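Local coordinates for protein Cag-Z (Helicobacter pylori, PDB 1S2X) that is of unknown function but is encoded in the cag pathogenicity island and is probably associated with the type IV secretion system specified there, at residues I64-K68 with N69-F73; A86-N89 with R90-E94; V112-I115 with S116-N120; N150-G153 with V154-I158. The protein carries 1 engineered substitution. All coordinates share one frame; numbering follows the deposited sequence.

Contact 1 (I64-K68 with N69-F73); sequences INMQK and NFISF
N69 and F70 close helix 52-68 against N65, M66 and Q67 in a Schellman motif, and the chain then turns toward helix 74-101. N69 is the first residue to leave helical backbone angles; its N donates to M66 O at 3.2 Å, and more weakly to N65 O. F70, with its positive phi of 51°, is the C-prime residue of the motif. Its N bonds to Q67 O at 3.0 Å, from well above the plane of that carbonyl, while the ring passes obliquely by the helix end, CD2 lying 3.6 Å from K68 O. I71 supplies the second signature bond, from its N to M66 O at 3.0 Å. M66 O thus accepts two hydrogen bonds, I71 N and N69 N arriving at opposite faces of its carbonyl plane. The I71 side chain turns back onto selenomethionine M66, and the fit is tight: CG2 sits 3.3 Å from M66 CB. The bend at chi3 of M66 (80°) curls CE around to the same methyl group and on to F73. Beyond the contact, F38 packs on M66, and Y137 meets the F73 ring edge-to-face, which ties this corner to helix 31-43 and a later loop. F73 closes the segment, with its CZ 3.6 Å from M66 CE.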
# COMPACT_ATOMS: atom_id res chain seq x y z
N ILE A 64 5.05 22.06 2.70
CA ILE A 64 6.37 22.62 2.39
C ILE A 64 7.37 21.97 3.33
O ILE A 64 8.47 21.61 2.89
CB ILE A 64 6.39 24.15 2.45
CG1 ILE A 64 5.66 24.84 1.28
CG2 ILE A 64 7.81 24.70 2.53
CD1 ILE A 64 5.32 26.29 1.53
N ASN A 65 7.01 21.78 4.60
CA ASN A 65 7.95 21.10 5.51
C ASN A 65 8.16 19.65 5.09
O ASN A 65 9.25 19.08 5.22
CB ASN A 65 7.46 21.19 6.96
CG ASN A 65 7.81 22.57 7.49
OD1 ASN A 65 8.86 23.06 7.08
ND2 ASN A 65 6.99 23.20 8.31
N MSE A 66 7.12 19.01 4.56
CA MSE A 66 7.30 17.64 4.05
C MSE A 66 8.34 17.67 2.92
O MSE A 66 9.27 16.86 2.83
CB MSE A 66 5.98 17.08 3.56
CG MSE A 66 4.91 16.60 4.53
SE MSE A 66 3.32 16.26 3.70
CE MSE A 66 3.75 14.63 3.06
N GLN A 67 8.25 18.59 1.97
CA GLN A 67 9.20 18.60 0.84
C GLN A 67 10.61 18.87 1.31
O GLN A 67 11.58 18.24 0.89
CB GLN A 67 8.82 19.64 -0.21
CG GLN A 67 7.42 19.49 -0.80
CD GLN A 67 7.36 18.71 -2.10
OE1 GLN A 67 6.60 18.99 -3.02
NE2 GLN A 67 8.18 17.66 -2.20
N LYS A 68 10.76 19.85 2.20
CA LYS A 68 12.06 20.21 2.73
C LYS A 68 12.70 19.06 3.51
O LYS A 68 13.93 19.05 3.64
CB LYS A 68 11.96 21.43 3.65
CG LYS A 68 11.63 22.75 2.95
CD LYS A 68 11.47 23.82 4.02
CE LYS A 68 11.56 25.22 3.45
NZ LYS A 68 11.21 26.22 4.51
N ASN A 69 11.91 18.12 4.00
CA ASN A 69 12.43 17.00 4.79
C ASN A 69 12.53 15.73 3.96
O ASN A 69 12.71 14.63 4.48
CB ASN A 69 11.56 16.78 6.03
CG ASN A 69 11.88 17.77 7.13
OD1 ASN A 69 11.45 18.93 7.14
ND2 ASN A 69 12.66 17.30 8.09
N PHE A 70 12.39 15.89 2.65
CA PHE A 70 12.36 14.82 1.65
C PHE A 70 11.38 13.72 1.98
O PHE A 70 11.62 12.55 1.71
CB PHE A 70 13.78 14.24 1.46
CG PHE A 70 14.64 15.28 0.73
CD1 PHE A 70 15.00 15.08 -0.59
CD2 PHE A 70 15.05 16.43 1.39
CE1 PHE A 70 15.78 16.01 -1.25
CE2 PHE A 70 15.82 17.37 0.74
CZ PHE A 70 16.17 17.16 -0.59
N ILE A 71 10.22 14.07 2.56
CA ILE A 71 9.23 13.01 2.69
C ILE A 71 8.74 12.65 1.29
O ILE A 71 8.53 13.51 0.43
CB ILE A 71 8.03 13.42 3.55
CG1 ILE A 71 7.34 12.28 4.29
CG2 ILE A 71 6.98 14.08 2.68
CD1 ILE A 71 6.15 11.80 3.50
N SER A 72 8.56 11.36 1.01
CA SER A 72 8.17 10.99 -0.34
C SER A 72 7.30 9.74 -0.32
O SER A 72 7.69 8.70 0.20
CB SER A 72 9.40 10.74 -1.23
OG SER A 72 9.12 11.06 -2.58
N PHE A 73 6.11 9.87 -0.90
CA PHE A 73 5.21 8.72 -0.98
C PHE A 73 5.55 7.87 -2.19
O PHE A 73 5.25 6.68 -2.21
CB PHE A 73 3.77 9.19 -1.06
CG PHE A 73 3.30 9.95 0.17
CD1 PHE A 73 3.81 9.62 1.42
CD2 PHE A 73 2.37 10.96 0.04
CE1 PHE A 73 3.38 10.31 2.54
CE2 PHE A 73 1.96 11.67 1.16
CZ PHE A 73 2.48 11.35 2.40

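Contact 2 (A86-N89 with R90-E94); sequences ASYN and RCKQE
Y88 and K92 stand one helical turn apart on helix 74-101, their side chains side by side and pointing the same way. Both leave the backbone with CG opposite N (chi1 174° for Y88, -156° for K92), which sends them along the same flank of the helix. The lysine chain then bends at chi2, chi3 and chi4, and its methylene CD comes in obliquely at the phenol end of the ring, 3.3 Å from Y88 CZ and 3.1 Å from Y88 OH. It is therefore the aliphatic part of K92 that touches the tyrosine, whereas a different lysine, K178 of helix 161-183, makes a cation-pi contact with the ring. Under this pair the backbone runs in regular helical bonds, K92 N to Y88 O at 2.8 Å and C91 N to S87 O at 3.0 Å. C91 and S87 look toward the interior: F12 and helix 105-135 cover them, and S87 OG is bonded back to L83 O. On another side R90 CB lies 3.6 Å from A86 O; the chain then bends at chi2 (43°) and carries its guanidinium along the helix to E94. There NE and, weakly, NH1 share OE2 in a salt bridge, although the modelled NE to OE2 length is so short that it is doubtful in detail. E94 OE1 is held by F12 N. One flank thus pairs apolar lysine carbons with a phenol, while another holds a buried carboxylate whose charge is probably balanced by R90.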
# COMPACT_ATOMS: atom_id res chain seq x y z
N ALA A 86 6.95 -9.23 -7.56
CA ALA A 86 7.66 -10.34 -6.96
C ALA A 86 6.70 -11.47 -6.56
O ALA A 86 7.11 -12.62 -6.68
CB ALA A 86 8.46 -9.93 -5.73
N SER A 87 5.51 -11.11 -6.12
CA SER A 87 4.43 -11.99 -5.72
C SER A 87 3.86 -12.69 -6.96
O SER A 87 3.57 -13.89 -6.94
CB SER A 87 3.33 -11.22 -4.99
OG SER A 87 3.70 -10.86 -3.68
N TYR A 88 3.71 -11.92 -8.03
CA TYR A 88 3.22 -12.40 -9.31
C TYR A 88 4.15 -13.44 -9.93
O TYR A 88 3.71 -14.46 -10.44
CB TYR A 88 3.08 -11.26 -10.31
CG TYR A 88 2.70 -11.68 -11.71
CD1 TYR A 88 3.58 -11.52 -12.77
CD2 TYR A 88 1.45 -12.22 -11.97
CE1 TYR A 88 3.24 -11.90 -14.05
CE2 TYR A 88 1.10 -12.60 -13.25
CZ TYR A 88 1.99 -12.44 -14.28
OH TYR A 88 1.63 -12.82 -15.55
N ASN A 89 5.43 -13.12 -9.85
CA ASN A 89 6.52 -13.92 -10.37
C ASN A 89 6.62 -15.24 -9.62
O ASN A 89 6.90 -16.27 -10.24
CB ASN A 89 7.82 -13.14 -10.27
CG ASN A 89 7.97 -12.08 -11.35
OD1 ASN A 89 8.86 -11.23 -11.28
ND2 ASN A 89 7.11 -12.12 -12.37
N ARG A 90 6.39 -15.22 -8.31
CA ARG A 90 6.36 -16.45 -7.51
C ARG A 90 5.14 -17.30 -7.84
O ARG A 90 5.21 -18.50 -8.09
CB ARG A 90 6.37 -16.09 -6.02
CG ARG A 90 6.31 -17.24 -5.04
CD ARG A 90 7.21 -18.40 -5.44
NE ARG A 90 6.79 -19.65 -4.80
CZ ARG A 90 7.58 -20.71 -4.65
NH1 ARG A 90 7.11 -21.79 -4.05
NH2 ARG A 90 8.83 -20.69 -5.09
N CYS A 91 3.95 -16.69 -7.85
CA CYS A 91 2.74 -17.44 -8.16
C CYS A 91 2.72 -17.98 -9.58
O CYS A 91 2.15 -19.06 -9.82
CB CYS A 91 1.51 -16.56 -7.92
SG CYS A 91 1.35 -16.04 -6.18
N LYS A 92 3.31 -17.27 -10.53
CA LYS A 92 3.28 -17.71 -11.92
C LYS A 92 4.09 -19.00 -12.11
O LYS A 92 3.63 -19.88 -12.84
CB LYS A 92 3.79 -16.64 -12.88
CG LYS A 92 3.24 -16.81 -14.29
CD LYS A 92 3.07 -15.47 -14.98
CE LYS A 92 3.29 -15.55 -16.48
NZ LYS A 92 4.67 -16.04 -16.81
N GLN A 93 5.23 -19.05 -11.45
CA GLN A 93 6.17 -20.15 -11.40
C GLN A 93 5.51 -21.34 -10.69
O GLN A 93 5.55 -22.47 -11.18
CB GLN A 93 7.45 -19.76 -10.66
CG GLN A 93 8.13 -20.89 -9.90
CD GLN A 93 9.61 -20.64 -9.66
OE1 GLN A 93 10.28 -21.40 -8.96
NE2 GLN A 93 10.13 -19.57 -10.25
N GLU A 94 4.91 -21.06 -9.55
CA GLU A 94 4.15 -22.09 -8.84
C GLU A 94 3.09 -22.64 -9.80
O GLU A 94 3.00 -23.85 -10.02
CB GLU A 94 3.52 -21.56 -7.56
CG GLU A 94 4.50 -21.33 -6.43
CD GLU A 94 3.84 -21.08 -5.08
OE1 GLU A 94 2.67 -21.47 -4.86
OE2 GLU A 94 4.52 -20.50 -4.21

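Contact 3 (V112-I115 with S116-N120); sequences VAEI and SDNFN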
# COMPACT_ATOMS: atom_id res chain seq x y z
N VAL A 112 -4.56 -23.84 -8.19
CA VAL A 112 -4.62 -22.59 -8.95
C VAL A 112 -5.48 -21.59 -8.21
O VAL A 112 -5.16 -20.40 -8.13
CB VAL A 112 -5.12 -22.87 -10.37
CG1 VAL A 112 -5.83 -21.68 -11.00
CG2 VAL A 112 -3.92 -23.29 -11.23
N ALA A 113 -6.59 -22.04 -7.62
CA ALA A 113 -7.41 -21.15 -6.81
C ALA A 113 -6.71 -20.69 -5.53
O ALA A 113 -6.82 -19.53 -5.14
CB ALA A 113 -8.72 -21.85 -6.46
N GLU A 114 -5.99 -21.58 -4.86
CA GLU A 114 -5.31 -21.20 -3.63
C GLU A 114 -4.23 -20.15 -3.91
O GLU A 114 -4.09 -19.17 -3.19
CB GLU A 114 -4.67 -22.40 -2.94
CG GLU A 114 -3.85 -22.09 -1.71
CD GLU A 114 -4.65 -21.95 -0.43
OE1 GLU A 114 -4.06 -22.07 0.66
OE2 GLU A 114 -5.87 -21.70 -0.51
N ILE A 115 -3.48 -20.42 -4.97
CA ILE A 115 -2.34 -19.60 -5.33
C ILE A 115 -2.75 -18.17 -5.68
O ILE A 115 -2.14 -17.20 -5.24
CB ILE A 115 -1.59 -20.22 -6.52
CG1 ILE A 115 -0.57 -21.29 -6.10
CG2 ILE A 115 -0.93 -19.14 -7.37
CD1 ILE A 115 -0.03 -22.09 -7.27
N SER A 116 -3.80 -18.04 -6.49
CA SER A 116 -4.22 -16.72 -6.92
C SER A 116 -4.97 -15.98 -5.82
O SER A 116 -4.84 -14.76 -5.70
CB SER A 116 -5.07 -16.85 -8.18
OG SER A 116 -6.26 -17.58 -7.90
N ASP A 117 -5.74 -16.68 -5.01
CA ASP A 117 -6.47 -16.12 -3.88
C ASP A 117 -5.50 -15.60 -2.82
O ASP A 117 -5.79 -14.62 -2.15
CB ASP A 117 -7.39 -17.13 -3.21
CG ASP A 117 -8.66 -17.46 -3.96
OD1 ASP A 117 -9.09 -16.71 -4.85
OD2 ASP A 117 -9.26 -18.50 -3.62
N ASN A 118 -4.35 -16.25 -2.67
CA ASN A 118 -3.40 -15.76 -1.68
C ASN A 118 -2.59 -14.59 -2.26
O ASN A 118 -2.11 -13.75 -1.50
CB ASN A 118 -2.46 -16.87 -1.21
CG ASN A 118 -3.18 -17.86 -0.31
OD1 ASN A 118 -4.25 -17.56 0.22
ND2 ASN A 118 -2.57 -19.03 -0.12
N PHE A 119 -2.47 -14.57 -3.59
CA PHE A 119 -1.85 -13.44 -4.28
C PHE A 119 -2.76 -12.23 -4.11
O PHE A 119 -2.31 -11.14 -3.75
CB PHE A 119 -1.58 -13.72 -5.76
CG PHE A 119 -1.19 -12.51 -6.59
CD1 PHE A 119 -2.13 -11.80 -7.32
CD2 PHE A 119 0.12 -12.08 -6.64
CE1 PHE A 119 -1.79 -10.69 -8.06
CE2 PHE A 119 0.48 -10.96 -7.37
CZ PHE A 119 -0.47 -10.25 -8.07
N ASN A 120 -4.05 -12.43 -4.39
CA ASN A 120 -4.97 -11.31 -4.30
C ASN A 120 -4.96 -10.70 -2.90
O ASN A 120 -4.99 -9.48 -2.76
CB ASN A 120 -6.39 -11.71 -4.67
CG ASN A 120 -7.26 -10.48 -4.93
OD1 ASN A 120 -6.81 -9.54 -5.57
ND2 ASN A 120 -8.50 -10.48 -4.45
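S116 reaches back one turn of helix 105-135 to V112, whose carbonyl oxygen takes two bonds from the same residue. S116 N donates to V112 O at 3.2 Å, and S116 OG donates to it at 3.0 Å. The hydroxyl gets there because chi1 (64°) sets OG between the backbone N and the carbonyl carbon, folded down against the helix. A buried serine hydroxyl thus finds an acceptor in the helix itself. The next three amides follow the regular pattern: D117 N to A113 O, N118 N to E114 O at 3.0 Å and F119 N to I115 O. On the outer flank the E114 and N118 side chains meet obliquely, carboxylate and amide planes 62° apart. The N118 amide leans back toward E114, whose chain is bent at chi2, but at 3.5 Å the bond from N118 ND2 to E114 OE1 is weak; the stronger partner of ND2 is G11 O, in the N-terminal part of the chain. The D117 carboxylate leans beside its own turn, with OD2 3.1 Å from A113 O, two acceptors facing one another, while OD1 is weakly bonded by Y179 OH of helix 161-183. I115 and F119, four residues apart, point instead into the protein and pack against C91 of helix 74-101. Such a division, with I115 and F119 facing helix 74-101 and several polar groups bonded to the helix backbone or to neighbouring segments, is characteristic of an amphipathic helix in an antiparallel helical bundle.

Contact 4 (N150-G153 with V154-I158); sequences NMMG and VAFQI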
# COMPACT_ATOMS: atom_id res chain seq x y z
N ASN A 150 -14.89 18.04 4.07
CA ASN A 150 -14.54 18.69 2.82
C ASN A 150 -13.15 19.33 2.94
O ASN A 150 -12.32 19.13 2.06
CB ASN A 150 -15.58 19.73 2.43
CG ASN A 150 -15.38 20.34 1.06
OD1 ASN A 150 -15.45 19.67 0.02
ND2 ASN A 150 -15.14 21.65 1.04
N MSE A 151 -12.93 20.08 4.01
CA MSE A 151 -11.62 20.66 4.28
C MSE A 151 -10.61 19.52 4.48
O MSE A 151 -9.46 19.71 4.11
CB MSE A 151 -11.63 21.61 5.46
CG MSE A 151 -12.28 22.96 5.25
SE MSE A 151 -11.62 23.95 3.89
CE MSE A 151 -11.42 25.53 4.66
N MSE A 152 -11.00 18.36 5.02
CA MSE A 152 -10.03 17.27 5.09
C MSE A 152 -9.66 16.85 3.66
O MSE A 152 -8.49 16.59 3.36
CB MSE A 152 -10.53 16.05 5.85
CG MSE A 152 -10.31 16.10 7.36
SE MSE A 152 -11.22 14.77 8.20
CE MSE A 152 -10.44 13.37 7.41
N GLY A 153 -10.66 16.83 2.79
CA GLY A 153 -10.44 16.49 1.38
C GLY A 153 -9.38 17.36 0.76
O GLY A 153 -8.41 16.87 0.15
N VAL A 154 -9.54 18.67 0.92
CA VAL A 154 -8.55 19.61 0.38
C VAL A 154 -7.16 19.42 0.98
O VAL A 154 -6.16 19.50 0.26
CB VAL A 154 -9.06 21.05 0.60
CG1 VAL A 154 -8.06 22.08 0.11
CG2 VAL A 154 -10.41 21.20 -0.09
N ALA A 155 -7.08 19.19 2.29
CA ALA A 155 -5.82 18.95 3.00
C ALA A 155 -5.20 17.68 2.43
O ALA A 155 -4.00 17.64 2.20
CB ALA A 155 -5.99 18.83 4.51
N PHE A 156 -6.01 16.66 2.18
CA PHE A 156 -5.47 15.46 1.55
C PHE A 156 -4.83 15.80 0.21
O PHE A 156 -3.79 15.29 -0.22
CB PHE A 156 -6.57 14.42 1.34
CG PHE A 156 -6.96 13.63 2.59
CD1 PHE A 156 -8.29 13.39 2.85
CD2 PHE A 156 -6.00 13.17 3.45
CE1 PHE A 156 -8.66 12.66 3.97
CE2 PHE A 156 -6.35 12.42 4.56
CZ PHE A 156 -7.69 12.17 4.82
N GLN A 157 -5.49 16.73 -0.49
CA GLN A 157 -4.96 17.06 -1.82
C GLN A 157 -3.70 17.89 -1.64
O GLN A 157 -2.70 17.66 -2.31
CB GLN A 157 -6.02 17.77 -2.66
CG GLN A 157 -7.24 16.89 -2.94
CD GLN A 157 -8.38 17.57 -3.68
OE1 GLN A 157 -9.01 18.52 -3.20
NE2 GLN A 157 -8.69 17.09 -4.87
N ILE A 158 -3.72 18.86 -0.73
CA ILE A 158 -2.50 19.70 -0.62
C ILE A 158 -1.32 18.91 -0.09
O ILE A 158 -0.17 19.21 -0.43
CB ILE A 158 -2.72 20.91 0.30
CG1 ILE A 158 -3.81 21.87 -0.18
CG2 ILE A 158 -1.41 21.66 0.52
CD1 ILE A 158 -4.26 22.81 0.93
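The short helix 149-158 carries this i to i+4 packing pair, in which selenomethionine M152 lies alongside F156, both side chains pointing the same way. Each has CG set beside its backbone N, and the bend at chi3 of M152 (61°) swings the terminal methyl toward the ring, CE coming 3.9 Å from F156 CE1. The same ring also lies against the M152 carbonyl, obliquely, with F156 CD1 3.2 Å from M152 O. That oxygen is already engaged, since F156 N donates to it at 2.7 Å almost in line with the C=O bond. Regular helix bonds run beside it, V154 N to N150 O and A155 N to M151 O, both 3.0 Å. At the start of the helix D148 OD2 accepts from M151 N, and at its end I158 O is bonded by R63 NH1 of helix 52-68. Apolar neighbours line the inner side: L138 packs on A155 and F156, L143 on M152, and L56 on M151 and V154. An isopropyl alcohol molecule, probably from the crystallisation liquor, lies about 5 Å from the F156 side chain. G153 O accepts from Q157 N at 3.0 Å, and Q157 CG brushes the same oxygen at 3.3 Å.

The four contacts follow one another along an all-helical chain, none interleaved with another. Contacts 2 and 3 belong to consecutive helices, 74-101 and 105-135, with centres 10 Å apart, and they touch: C91 CB lies 3.6 Å from I115 CG2, and S87 and Y88 pack against F119. Contacts 1 and 4 sit on the opposite side of the chain's centre, 17 Å apart between centres and not touching; contact 1 ends helix 52-68, and helix 149-158 of contact 4 packs against that helix. Helix 74-101 begins just after contact 1 and carries contact 2, its centre some 34 Å away, consistent with an elongated protein that has contacts 2 and 3 toward one end and contacts 1 and 4 toward the other.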